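Local coordinates for hypothetical protein (Trypanosoma cruzi, PDB 1YZV) that is of unknown function but belongs to the isochorismatase family, whose members include cysteine hydrolases, at residues A[24-29]-A[64-69]; A[42-47]-A[198-203]; A[123-128]-A[158-163]. One frame throughout, in Å; residues are numbered along the deposited sequence.

Contact 1. Residues A[24-29]-A[64-69]; sequences FCCDIQ and IVTEQY
Two adjacent strands of the central parallel sheet meet here, with Phe-24, Cys-25 and Cys-26 beside Ile-64, Val-65 and Thr-66. Cys-25 N donates to Ile-64 O at 2.8 Å, and Thr-66 N donates to Cys-25 O at 3.2 Å. On one face Phe-24 and Ile-64 lie side by side, and Phe-24 CE1 comes within 3.5 Å of Ile-64 CD1. Cys-25 and Val-65 point to the other face. The sheet has the strand order 3-2-1-4-5-6 of the Rossmann-like isochorismatase fold, and strand 20-26 ends where side chains take over the pairing. Thr-66 OG1 stands between its backbone N and carbonyl carbon (chi1 56°). From there Thr-66 OG1 donates to Asp-27 OD1 at 2.7 Å, on the syn side but 31° out of the carboxylate plane. Asp-27 OD2 forms a salt bridge with Lys-91, which also bonds Gln-68 OE1. Asp-27 also touches Cys-123. This grouping is consistent with the Asp-Lys-Cys site of cysteine hydrolases in the family, with Thr-66 as a second-shell residue that fixes Asp-27. Further on, the amide of Gln-29 grips the backbone of Gln-68 twice. Gln-68 N donates to Gln-29 OE1 at 2.7 Å, tilted from the carbonyl plane. Gln-29 NE2 donates to Gln-68 O at 2.8 Å; Gln-68 O lies in the amide plane of Gln-29 and the bond is nearly straight at 176°. A water bridges Ile-28 N and Thr-66 O.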
loop_
_atom_site.group_PDB
_atom_site.type_symbol
_atom_site.label_atom_id
_atom_site.label_comp_id
_atom_site.label_asym_id
_atom_site.label_seq_id
_atom_site.Cartn_x
_atom_site.Cartn_y
_atom_site.Cartn_z
ATOM N N PHE A 24 23.806 8.147 1.943
ATOM C CA PHE A 24 23.690 8.899 0.683
ATOM C C PHE A 24 22.774 10.105 0.836
ATOM O O PHE A 24 21.551 9.969 0.867
ATOM C CB PHE A 24 23.131 8.032 -0.421
ATOM C CG PHE A 24 24.151 7.159 -1.127
ATOM C CD1 PHE A 24 25.305 6.732 -0.505
ATOM C CD2 PHE A 24 23.938 6.770 -2.444
ATOM C CE1 PHE A 24 26.249 5.999 -1.197
ATOM C CE2 PHE A 24 24.859 6.017 -3.134
ATOM C CZ PHE A 24 26.011 5.604 -2.500
ATOM N N CYS A 25 23.406 11.275 0.862
ATOM C CA CYS A 25 22.765 12.574 0.985
ATOM C C CYS A 25 22.618 13.199 -0.423
ATOM O O CYS A 25 23.566 13.698 -1.011
ATOM C CB CYS A 25 23.640 13.451 1.871
ATOM S SG CYS A 25 23.042 15.123 2.169
ATOM N N CYS A 26 21.431 13.071 -0.966
ATOM C CA CYS A 26 21.127 13.404 -2.353
ATOM C C CYS A 26 20.732 14.865 -2.528
ATOM O O CYS A 26 19.610 15.242 -2.210
ATOM C CB CYS A 26 19.971 12.530 -2.827
ATOM S SG CYS A 26 19.864 12.270 -4.529
ATOM N N ASP A 27 21.667 15.680 -3.002
ATOM C CA ASP A 27 21.333 16.983 -3.628
ATOM C C ASP A 27 20.470 17.940 -2.756
ATOM O O ASP A 27 19.545 18.599 -3.248
ATOM C CB ASP A 27 20.611 16.720 -4.967
ATOM C CG ASP A 27 21.442 15.916 -5.966
ATOM O OD1 ASP A 27 22.610 15.515 -5.671
ATOM O OD2 ASP A 27 20.816 15.482 -6.984
ATOM N N ILE A 28 20.826 18.079 -1.480
ATOM C CA ILE A 28 20.114 18.989 -0.593
ATOM C C ILE A 28 20.795 20.345 -0.702
ATOM O O ILE A 28 21.590 20.723 0.155
ATOM C CB ILE A 28 20.080 18.495 0.861
ATOM C CG1 ILE A 28 19.429 17.088 0.893
ATOM C CG2 ILE A 28 19.287 19.471 1.742
ATOM C CD1 ILE A 28 19.279 16.494 2.261
ATOM N N GLN A 29 20.480 21.031 -1.791
ATOM C CA GLN A 29 21.207 22.225 -2.214
ATOM C C GLN A 29 20.388 23.504 -2.072
ATOM O O GLN A 29 19.149 23.474 -2.033
ATOM C CB GLN A 29 21.651 22.060 -3.682
ATOM C CG GLN A 29 22.626 20.923 -3.878
ATOM C CD GLN A 29 22.665 20.454 -5.334
ATOM O OE1 GLN A 29 22.256 19.330 -5.643
ATOM N NE2 GLN A 29 23.188 21.305 -6.225
ATOM N N ILE A 64 28.361 10.084 1.900
ATOM C CA ILE A 64 28.464 10.477 0.514
ATOM C C ILE A 64 27.417 11.516 0.154
ATOM O O ILE A 64 26.215 11.334 0.407
ATOM C CB ILE A 64 28.308 9.218 -0.411
ATOM C CG1 ILE A 64 29.328 8.189 0.057
ATOM C CG2 ILE A 64 28.386 9.615 -1.891
ATOM C CD1 ILE A 64 29.545 7.081 -0.815
ATOM N N VAL A 65 27.900 12.652 -0.345
ATOM C CA VAL A 65 27.063 13.780 -0.745
ATOM C C VAL A 65 27.222 14.010 -2.250
ATOM O O VAL A 65 28.351 14.027 -2.791
ATOM C CB VAL A 65 27.475 15.064 -0.008
ATOM C CG1 VAL A 65 26.509 16.183 -0.308
ATOM C CG2 VAL A 65 27.585 14.802 1.515
ATOM N N THR A 66 26.097 14.175 -2.936
ATOM C CA THR A 66 26.139 14.652 -4.312
ATOM C C THR A 66 25.472 16.018 -4.425
ATOM O O THR A 66 24.675 16.425 -3.579
ATOM C CB THR A 66 25.470 13.681 -5.288
ATOM O OG1 THR A 66 24.108 13.432 -4.872
ATOM C CG2 THR A 66 26.272 12.401 -5.356
ATOM N N GLU A 67 25.912 16.764 -5.425
ATOM C CA GLU A 67 25.313 18.027 -5.778
ATOM C C GLU A 67 25.041 17.988 -7.249
ATOM O O GLU A 67 25.955 17.738 -8.060
ATOM C CB GLU A 67 26.262 19.151 -5.409
ATOM C CG GLU A 67 26.583 19.197 -3.906
ATOM C CD GLU A 67 27.594 20.265 -3.487
ATOM O OE1 GLU A 67 28.394 20.688 -4.333
ATOM O OE2 GLU A 67 27.663 20.591 -2.256
ATOM N N GLN A 68 23.789 18.212 -7.600
ATOM C CA GLN A 68 23.362 18.284 -8.997
ATOM C C GLN A 68 23.705 19.654 -9.563
ATOM O O GLN A 68 23.350 20.674 -8.973
ATOM C CB GLN A 68 21.863 18.074 -9.123
ATOM C CG GLN A 68 21.319 18.148 -10.524
ATOM C CD GLN A 68 21.599 16.903 -11.349
ATOM O OE1 GLN A 68 22.009 15.864 -10.810
ATOM N NE2 GLN A 68 21.289 16.973 -12.651
ATOM N N TYR A 69 24.578 19.674 -10.563
ATOM C CA TYR A 69 24.911 20.911 -11.252
ATOM C C TYR A 69 24.993 22.136 -10.291
ATOM O O TYR A 69 24.208 23.119 -10.427
ATOM C CB TYR A 69 23.871 21.164 -12.354
ATOM C CG TYR A 69 24.198 22.363 -13.199
ATOM C CD1 TYR A 69 25.449 22.474 -13.802
ATOM C CD2 TYR A 69 23.252 23.323 -13.471
ATOM C CE1 TYR A 69 25.810 23.606 -14.504
ATOM C CE2 TYR A 69 23.574 24.442 -14.231
ATOM C CZ TYR A 69 24.857 24.572 -14.748
ATOM O OH TYR A 69 25.199 25.671 -15.498
HETATM O O HOH W 1 23.765 17.523 -1.074
#

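Contact 2. Residues A[42-47]-A[198-203]. With SO4 (sulfate ion), chain B.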
loop_
_atom_site.group_PDB
_atom_site.type_symbol
_atom_site.label_atom_id
_atom_site.label_comp_id
_atom_site.label_asym_id
_atom_site.label_seq_id
_atom_site.Cartn_x
_atom_site.Cartn_y
_atom_site.Cartn_z
ATOM N N CYS A 42 14.730 17.837 5.805
ATOM C CA CYS A 42 15.703 17.113 5.021
ATOM C C CYS A 42 17.117 17.511 5.468
ATOM O O CYS A 42 17.970 16.654 5.675
ATOM C CB CYS A 42 15.467 17.373 3.518
ATOM S SG CYS A 42 13.855 16.787 2.981
ATOM N N VAL A 43 17.283 18.793 5.791
ATOM C CA VAL A 43 18.480 19.268 6.458
ATOM C C VAL A 43 18.663 18.624 7.841
ATOM O O VAL A 43 19.774 18.165 8.152
ATOM C CB VAL A 43 18.482 20.800 6.554
ATOM C CG1 VAL A 43 19.521 21.287 7.565
ATOM C CG2 VAL A 43 18.735 21.370 5.178
ATOM N N PHE A 44 17.602 18.635 8.666
ATOM C CA PHE A 44 17.593 17.984 9.987
ATOM C C PHE A 44 18.024 16.516 9.944
ATOM O O PHE A 44 18.844 16.085 10.786
ATOM C CB PHE A 44 16.191 18.133 10.665
ATOM C CG PHE A 44 16.034 17.375 11.973
ATOM C CD1 PHE A 44 16.366 17.939 13.178
ATOM C CD2 PHE A 44 15.495 16.107 11.992
ATOM C CE1 PHE A 44 16.163 17.235 14.356
ATOM C CE2 PHE A 44 15.252 15.440 13.153
ATOM C CZ PHE A 44 15.608 15.960 14.320
ATOM N N VAL A 45 17.491 15.772 8.961
ATOM C CA VAL A 45 17.831 14.374 8.767
ATOM C C VAL A 45 19.301 14.224 8.318
ATOM O O VAL A 45 20.018 13.317 8.781
ATOM C CB VAL A 45 16.850 13.638 7.797
ATOM C CG1 VAL A 45 17.375 12.290 7.386
ATOM C CG2 VAL A 45 15.502 13.478 8.435
ATOM N N ALA A 46 19.766 15.126 7.460
ATOM C CA ALA A 46 21.176 15.128 7.042
ATOM C C ALA A 46 22.133 15.285 8.243
ATOM O O ALA A 46 23.131 14.549 8.370
ATOM C CB ALA A 46 21.436 16.207 5.991
ATOM N N ASN A 47 21.768 16.189 9.144
ATOM C CA ASN A 47 22.485 16.417 10.392
ATOM C C ASN A 47 22.422 15.283 11.412
ATOM O O ASN A 47 23.421 14.926 12.041
ATOM C CB ASN A 47 22.025 17.726 11.021
ATOM C CG ASN A 47 22.600 18.939 10.318
ATOM O OD1 ASN A 47 23.682 18.860 9.731
ATOM N ND2 ASN A 47 21.826 20.043 10.280
ATOM N N GLN A 198 16.435 15.308 19.743
ATOM C CA GLN A 198 16.241 16.502 18.947
ATOM C C GLN A 198 14.929 16.377 18.196
ATOM O O GLN A 198 14.515 15.276 17.900
ATOM C CB GLN A 198 17.418 16.690 18.009
ATOM C CG GLN A 198 18.704 16.776 18.743
ATOM C CD GLN A 198 19.900 16.988 17.854
ATOM O OE1 GLN A 198 20.317 16.097 17.130
ATOM N NE2 GLN A 198 20.531 18.138 17.994
ATOM N N THR A 199 14.238 17.499 17.952
ATOM C CA THR A 199 12.893 17.467 17.349
ATOM C C THR A 199 12.935 17.985 15.916
ATOM O O THR A 199 13.643 18.953 15.622
ATOM C CB THR A 199 11.909 18.323 18.240
ATOM O OG1 THR A 199 12.520 19.571 18.482
ATOM C CG2 THR A 199 11.736 17.704 19.592
ATOM N N HIS A 200 12.198 17.356 15.000
ATOM C CA HIS A 200 12.197 17.823 13.603
ATOM C C HIS A 200 11.714 19.261 13.616
ATOM O O HIS A 200 10.741 19.564 14.295
ATOM C CB HIS A 200 11.233 17.014 12.724
ATOM C CG HIS A 200 11.674 15.617 12.434
ATOM N ND1 HIS A 200 11.619 14.603 13.375
ATOM C CD2 HIS A 200 12.176 15.057 11.303
ATOM C CE1 HIS A 200 12.043 13.478 12.824
ATOM N NE2 HIS A 200 12.353 13.717 11.561
ATOM N N PRO A 201 12.251 20.105 12.736
ATOM C CA PRO A 201 11.684 21.461 12.675
ATOM C C PRO A 201 10.229 21.526 12.232
ATOM O O PRO A 201 9.538 22.492 12.547
ATOM C CB PRO A 201 12.555 22.174 11.637
ATOM C CG PRO A 201 13.504 21.236 11.132
ATOM C CD PRO A 201 13.469 19.971 11.924
ATOM N N ILE A 202 9.813 20.606 11.366
ATOM C CA ILE A 202 8.433 20.514 10.976
ATOM C C ILE A 202 7.931 19.145 11.448
ATOM O O ILE A 202 8.508 18.120 11.111
ATOM C CB ILE A 202 8.268 20.594 9.437
ATOM C CG1 ILE A 202 8.944 21.851 8.849
ATOM C CG2 ILE A 202 6.765 20.511 9.042
ATOM C CD1 ILE A 202 9.251 21.694 7.345
ATOM N N ARG A 203 7.013 19.191 12.391
ATOM C CA ARG A 203 6.182 18.066 12.823
ATOM C C ARG A 203 6.067 16.892 11.910
ATOM O O ARG A 203 5.476 17.058 10.851
ATOM C CB ARG A 203 4.763 18.620 12.890
ATOM C CG ARG A 203 3.707 17.643 13.255
ATOM C CD ARG A 203 2.990 16.915 12.104
ATOM N NE ARG A 203 2.005 15.941 12.592
ATOM C CZ ARG A 203 1.200 15.252 11.794
ATOM N NH1 ARG A 203 1.252 15.414 10.472
ATOM N NH2 ARG A 203 0.340 14.392 12.313
HETATM S S SO4 B . 9.346 14.869 16.250
HETATM O O1 SO4 B . 10.831 15.019 16.189
HETATM O O2 SO4 B . 8.907 13.454 16.381
HETATM O O3 SO4 B . 8.653 15.364 15.023
HETATM O O4 SO4 B . 8.844 15.658 17.358
#
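Phe-44 holds CG anti to its backbone N (chi1 174°), which sends the ring off helix 39-56 toward His-200. His-200 has CG anti to its carbonyl carbon (chi1 -71°), and this turns one face of its imidazole to the CD2-CE2 side of the Phe-44 ring. His-200 CA sits over the Phe-44 face, 3.8 Å from the ring centroid and almost on the normal, a CH-pi contact. The two rings meet obliquely, with planes 41° apart. Phe-44 CE2 lies over the middle of the His-200 imidazole, 3.5 Å above its plane. At its root, Phe-44 CB touches Pro-201 CD at 3.5 Å. Toward the ring tip, Phe-44 CE1 comes 3.3 Å from Thr-199 O, and Gln-198 O lies near the ring plane at the edge. The contact pins the loop after helix 189-197, close to the C-terminus, onto a helix that flanks the sheet. No hydrogen bond joins the two segments. The polar work is done by His-200. Its N and ND1 both donate to O1 of a sulfate, with His-200 ND1 to O1 at 3.0 Å and O1 in the imidazole plane. The sulfate is probably from the crystallisation liquor. His-200 NE2 bonds Asp-143 OD2, so the imidazole is held at both nitrogens and is probably protonated on both.

Contact 3. Residues A[123-128]-A[158-163]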
loop_
_atom_site.group_PDB
_atom_site.type_symbol
_atom_site.label_atom_id
_atom_site.label_comp_id
_atom_site.label_asym_id
_atom_site.label_seq_id
_atom_site.Cartn_x
_atom_site.Cartn_y
_atom_site.Cartn_z
ATOM N N CYS A 123 16.061 12.163 -8.336
ATOM C CA CYS A 123 17.358 11.644 -7.896
ATOM C C CYS A 123 17.284 10.530 -6.840
ATOM O O CYS A 123 17.995 9.525 -6.928
ATOM C CB CYS A 123 18.277 12.839 -7.510
ATOM S SG CYS A 123 18.651 13.964 -9.047
ATOM N N ILE A 124 16.378 10.642 -5.869
ATOM C CA ILE A 124 16.250 9.616 -4.882
ATOM C C ILE A 124 15.719 8.307 -5.489
ATOM O O ILE A 124 16.266 7.237 -5.245
ATOM C CB ILE A 124 15.301 10.026 -3.735
ATOM C CG1 ILE A 124 15.774 11.316 -3.102
ATOM C CG2 ILE A 124 15.077 8.857 -2.745
ATOM C CD1 ILE A 124 16.800 11.126 -2.173
ATOM N N LEU A 125 14.588 8.389 -6.167
ATOM C CA LEU A 125 14.027 7.262 -6.860
ATOM C C LEU A 125 15.043 6.529 -7.744
ATOM O O LEU A 125 15.106 5.292 -7.720
ATOM C CB LEU A 125 12.858 7.717 -7.733
ATOM C CG LEU A 125 12.115 6.614 -8.492
ATOM C CD1 LEU A 125 11.509 5.627 -7.534
ATOM C CD2 LEU A 125 11.052 7.178 -9.453
ATOM N N GLN A 126 15.676 7.263 -8.657
ATOM C CA GLN A 126 16.632 6.667 -9.569
ATOM C C GLN A 126 17.891 6.076 -8.889
ATOM O O GLN A 126 18.432 5.083 -9.348
ATOM C CB GLN A 126 17.019 7.635 -10.715
ATOM C CG GLN A 126 15.784 8.063 -11.502
ATOM C CD GLN A 126 16.062 8.750 -12.782
ATOM O OE1 GLN A 126 17.104 8.519 -13.427
ATOM N NE2 GLN A 126 15.124 9.610 -13.190
ATOM N N THR A 127 18.330 6.679 -7.800
ATOM C CA THR A 127 19.433 6.135 -6.996
ATOM C C THR A 127 19.038 4.805 -6.357
ATOM O O THR A 127 19.813 3.858 -6.363
ATOM C CB THR A 127 19.903 7.170 -5.928
ATOM O OG1 THR A 127 20.314 8.396 -6.563
ATOM C CG2 THR A 127 21.048 6.631 -5.082
ATOM N N ALA A 128 17.837 4.732 -5.786
ATOM C CA ALA A 128 17.339 3.493 -5.195
ATOM C C ALA A 128 17.329 2.387 -6.246
ATOM O O ALA A 128 17.777 1.279 -5.969
ATOM C CB ALA A 128 15.930 3.663 -4.611
ATOM N N GLN A 158 5.432 5.710 -2.489
ATOM C CA GLN A 158 4.580 4.542 -2.720
ATOM C C GLN A 158 5.153 3.571 -3.716
ATOM O O GLN A 158 5.104 2.361 -3.479
ATOM C CB GLN A 158 3.200 4.981 -3.172
ATOM C CG GLN A 158 2.485 5.709 -2.051
ATOM C CD GLN A 158 1.160 6.314 -2.479
ATOM O OE1 GLN A 158 0.853 6.448 -3.685
ATOM N NE2 GLN A 158 0.480 6.885 -1.507
ATOM N N LEU A 159 5.813 4.087 -4.749
ATOM C CA LEU A 159 6.489 3.209 -5.718
ATOM C C LEU A 159 7.625 2.407 -5.039
ATOM O O LEU A 159 7.660 1.166 -5.093
ATOM C CB LEU A 159 7.015 4.038 -6.885
ATOM C CG LEU A 159 7.796 3.346 -8.010
ATOM C CD1 LEU A 159 7.150 2.025 -8.383
ATOM C CD2 LEU A 159 7.792 4.343 -9.182
ATOM N N MET A 160 8.465 3.111 -4.287
ATOM C CA MET A 160 9.541 2.491 -3.556
ATOM C C MET A 160 9.081 1.513 -2.476
ATOM O O MET A 160 9.697 0.467 -2.328
ATOM C CB MET A 160 10.470 3.532 -2.986
ATOM C CG MET A 160 11.179 4.252 -4.062
ATOM S SD MET A 160 12.460 5.400 -3.576
ATOM C CE MET A 160 11.511 6.779 -3.012
ATOM N N GLN A 161 7.923 1.763 -1.852
ATOM C CA GLN A 161 7.353 0.821 -0.898
ATOM C C GLN A 161 6.941 -0.497 -1.576
ATOM O O GLN A 161 6.983 -1.565 -0.959
ATOM C CB GLN A 161 6.181 1.454 -0.153
ATOM C CG GLN A 161 6.636 2.578 0.821
ATOM C CD GLN A 161 5.471 3.230 1.532
ATOM O OE1 GLN A 161 4.529 3.651 0.868
ATOM N NE2 GLN A 161 5.571 3.421 2.878
ATOM N N SER A 162 6.580 -0.453 -2.848
ATOM C CA SER A 162 6.356 -1.708 -3.570
ATOM C C SER A 162 7.653 -2.527 -3.914
ATOM O O SER A 162 7.552 -3.684 -4.313
ATOM C CB SER A 162 5.624 -1.430 -4.853
ATOM O OG SER A 162 6.590 -0.904 -5.737
ATOM N N TRP A 163 8.853 -2.008 -3.649
ATOM C CA TRP A 163 10.089 -2.765 -3.945
ATOM C C TRP A 163 10.766 -3.518 -2.742
ATOM O O TRP A 163 11.956 -3.973 -2.823
ATOM C CB TRP A 163 11.117 -1.842 -4.548
ATOM C CG TRP A 163 10.709 -1.077 -5.735
ATOM C CD1 TRP A 163 9.803 -1.437 -6.671
ATOM C CD2 TRP A 163 11.443 0.010 -6.291
ATOM N NE1 TRP A 163 9.781 -0.519 -7.686
ATOM C CE2 TRP A 163 10.871 0.299 -7.544
ATOM C CE3 TRP A 163 12.530 0.775 -5.848
ATOM C CZ2 TRP A 163 11.259 1.391 -8.288
ATOM C CZ3 TRP A 163 12.957 1.832 -6.644
ATOM C CH2 TRP A 163 12.353 2.086 -7.869
#
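Leu-125, Met-160 and Trp-163 carry this apolar contact between helix 120-133 and the last part of helix 150-161 with the residues after it. No hydrogen bond crosses it. The aliphatic contacts centre on one methyl. Leu-125 CG is anti to its backbone N (chi1 -177°), and this brings CD1 across to the facing residues. Leu-125 CD1 meets Met-160 CG at 3.7 Å, and Leu-159 CD2 approaches the same methyl more loosely. The thioether contacts come next. Met-160 is bent at chi3 (-76°). Met-160 SD lies 4.0 Å from Ala-128 CB, and Met-160 CE lies 4.1 Å from Ile-124 CG2. The aromatic contacts use the six-membered ring of Trp-163. Leu-125 CD1 comes obliquely to Trp-163 CH2 at 3.7 Å. Ala-128 CB sits at the indole edge, near its plane, 4.0 Å from Trp-163 CZ3. One indole face lies against its own chain, with Leu-159 O and Met-160 CA above its rim. Thr-127 OG1 donates to Cys-123 O at 2.6 Å within its helix and also bonds Met-96 N. Thr-127 N reaches Cys-123 O from the opposite face of the carbonyl plane. Arg-11 of the second subunit makes a cation-pi contact with Trp-163, and Leu-125 packs on Ser-175 of that subunit. Within the chain, Met-160 rests on Ile-170 of strand 168-171, and Ile-124 reaches Cys-26 of strand 20-26, so the helix pair lies against the sheet.

Contacts 1 and 3 are buried, while contact 2 lies at the surface. Contact 1 is strand pairing with polar side-chain bonds at the strand ends. Contact 3 joins two helices by apolar side chains alone. Contact 2 is aromatic and apolar, with a sulfate on its outer side. Residues 24-29 link them: Ile-28 and Cys-25 pack on helix 39-56 of contact 2, and Cys-26, Asp-27 and Phe-24 pack on helix 120-133 of contact 3. Asp-27 OD2 is 3.4 Å from Cys-123 SG, which is consistent with contacts 1 and 3 each supplying part of the Asp-Lys-Cys site known in family relatives. Contacts 2 and 3 do not touch; their nearest atoms are about 8 Å apart.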